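Local coordinates for DNA repair protein PprA (Deinococcus deserti, PDB 6MC8), which is a DNA-binding protein linked to radiation-induced DNA damage repair, genome segregation and filament formation, at residues L65-T70 against H89-L93. The protein carries 2 engineered substitutions. Numbering follows the deposited sequence.
Sequences LEAQLT and HSARL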
loop_
_atom_site.group_PDB
_atom_site.type_symbol
_atom_site.label_atom_id
_atom_site.label_comp_id
_atom_site.label_asym_id
_atom_site.label_seq_id
_atom_site.Cartn_x
_atom_site.Cartn_y
_atom_site.Cartn_z
ATOM N N LEU A 65 19.427 -25.451 6.481
ATOM C CA LEU A 65 18.526 -26.104 7.426
ATOM C C LEU A 65 17.573 -25.111 8.075
ATOM O O LEU A 65 16.377 -25.386 8.202
ATOM C CB LEU A 65 19.329 -26.835 8.498
ATOM C CG LEU A 65 20.070 -28.103 8.090
ATOM C CD1 LEU A 65 20.965 -28.556 9.214
ATOM C CD2 LEU A 65 19.083 -29.183 7.739
ATOM N N GLU A 66 18.082 -23.947 8.482
ATOM C CA GLU A 66 17.238 -22.952 9.134
ATOM C C GLU A 66 16.279 -22.303 8.148
ATOM O O GLU A 66 15.215 -21.815 8.542
ATOM C CB GLU A 66 18.109 -21.902 9.821
ATOM C CG GLU A 66 18.775 -22.404 11.088
ATOM C CD GLU A 66 19.787 -21.435 11.650
ATOM O OE1 GLU A 66 20.108 -20.445 10.966
ATOM O OE2 GLU A 66 20.263 -21.666 12.775
ATOM N N ALA A 67 16.635 -22.283 6.864
ATOM C CA ALA A 67 15.704 -21.800 5.852
ATOM C C ALA A 67 14.551 -22.776 5.661
ATOM O O ALA A 67 13.413 -22.362 5.422
ATOM C CB ALA A 67 16.434 -21.561 4.534
ATOM N N GLN A 68 14.827 -24.075 5.773
ATOM C CA GLN A 68 13.766 -25.064 5.665
ATOM C C GLN A 68 12.926 -25.110 6.934
ATOM O O GLN A 68 11.716 -25.348 6.871
ATOM C CB GLN A 68 14.361 -26.435 5.355
ATOM C CG GLN A 68 13.347 -27.519 5.056
ATOM C CD GLN A 68 12.594 -27.269 3.770
ATOM O OE1 GLN A 68 13.155 -26.779 2.799
ATOM N NE2 GLN A 68 11.323 -27.631 3.751
ATOM N N LEU A 69 13.540 -24.828 8.077
ATOM C CA LEU A 69 12.815 -24.795 9.364
ATOM C C LEU A 69 11.808 -23.651 9.356
ATOM O O LEU A 69 10.708 -23.826 9.805
ATOM C CB LEU A 69 13.819 -24.665 10.506
ATOM C CG LEU A 69 14.552 -25.941 10.877
ATOM C CD1 LEU A 69 15.538 -25.665 11.966
ATOM C CD2 LEU A 69 13.596 -26.986 11.335
ATOM N N THR A 70 12.237 -22.525 8.835
ATOM C CA THR A 70 11.425 -21.316 8.681
ATOM C C THR A 70 10.317 -21.567 7.673
ATOM O O THR A 70 9.265 -21.084 7.880
ATOM C CB THR A 70 12.332 -20.158 8.286
ATOM O OG1 THR A 70 13.229 -20.039 9.375
ATOM C CG2 THR A 70 11.600 -18.863 8.065
ATOM N N HIS A 89 7.580 -15.129 11.343
ATOM C CA HIS A 89 7.995 -16.340 12.032
ATOM C C HIS A 89 9.280 -16.873 11.420
ATOM O O HIS A 89 9.438 -16.878 10.198
ATOM C CB HIS A 89 6.909 -17.416 11.947
ATOM C CG HIS A 89 5.608 -17.018 12.567
ATOM N ND1 HIS A 89 5.412 -16.981 13.929
ATOM C CD2 HIS A 89 4.432 -16.651 12.009
ATOM C CE1 HIS A 89 4.173 -16.604 14.182
ATOM N NE2 HIS A 89 3.558 -16.396 13.034
ATOM N N SER A 90 10.163 -17.359 12.277
ATOM C CA SER A 90 11.454 -17.948 11.851
ATOM C C SER A 90 11.979 -18.942 12.871
ATOM O O SER A 90 11.540 -18.935 13.983
ATOM C CB SER A 90 12.484 -16.944 11.532
ATOM O OG SER A 90 12.739 -16.149 12.631
ATOM N N ALA A 91 12.872 -19.801 12.428
ATOM C CA ALA A 91 13.485 -20.773 13.337
ATOM C C ALA A 91 14.994 -20.730 13.157
ATOM O O ALA A 91 15.464 -20.316 12.100
ATOM C CB ALA A 91 12.950 -22.140 13.083
ATOM N N ARG A 92 15.699 -21.018 14.239
ATOM C CA ARG A 92 17.150 -21.115 14.211
ATOM C C ARG A 92 17.587 -22.314 15.035
ATOM O O ARG A 92 16.914 -22.714 15.986
ATOM C CB ARG A 92 17.828 -19.839 14.734
ATOM C CG ARG A 92 17.735 -18.666 13.779
ATOM C CD ARG A 92 18.339 -17.405 14.342
ATOM N NE ARG A 92 18.146 -16.284 13.428
ATOM C CZ ARG A 92 18.470 -15.029 13.705
ATOM N NH1 ARG A 92 19.002 -14.723 14.879
ATOM N NH2 ARG A 92 18.253 -14.079 12.811
ATOM N N LEU A 93 18.721 -22.887 14.651
ATOM C CA LEU A 93 19.255 -24.045 15.347
ATOM C C LEU A 93 20.027 -23.621 16.585
ATOM O O LEU A 93 20.678 -22.574 16.606
ATOM C CB LEU A 93 20.168 -24.851 14.429
ATOM C CG LEU A 93 19.539 -25.609 13.268
ATOM C CD1 LEU A 93 20.629 -26.183 12.393
ATOM C CD2 LEU A 93 18.651 -26.713 13.794
#
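The axes of helical segment 65-70 and strand segment 89-93 approach to 6.6 Å and run roughly antiparallel, at 145° between their N-to-C directions. Register is set by Thr70 opposite Ser90 (CA to CA 4.6 Å) and Glu66 opposite Arg92 (CA to CA 5.4 Å), one helical turn matching two strand residues. That spacing lets helix side chains serve alternate strand amides: Ala91 N donates to Thr70 OG1 (3.1 Å, 165° at the hydrogen) and Leu93 N to Glu66 OE2 (2.7 Å, 167°). Thr70 OG1 in turn donates to Glu66 O at 2.8 Å, the backbone carbonyl that also accepts from Thr70 N (3.1 Å), so the hydroxyl links the helix backbone to the strand.

Strand 89-95 is an outermost strand of a three-stranded antiparallel sheet within this chain. Ser90 and Arg92 pair through their backbones with Leu106 and Ala104 of strand 100-107, whereas the amides of Ala91 and Leu93 face helix 62-80, whose polar side chains thus occupy the edge where another strand could otherwise pair. Beside these bonds lies an apolar seam: Leu69 CB meets Ala91 CB at 3.7 Å, Leu69 CD1 meets Leu93 CD2 at 3.8 Å, and Leu65 CD1 reaches Leu93 CD1 at 4.0 Å. Leu65 and Leu69 also touch helix 52-57, through Ala56 and Val52 respectively, while His89 stacks its ring with that of His77, farther along helix 62-80.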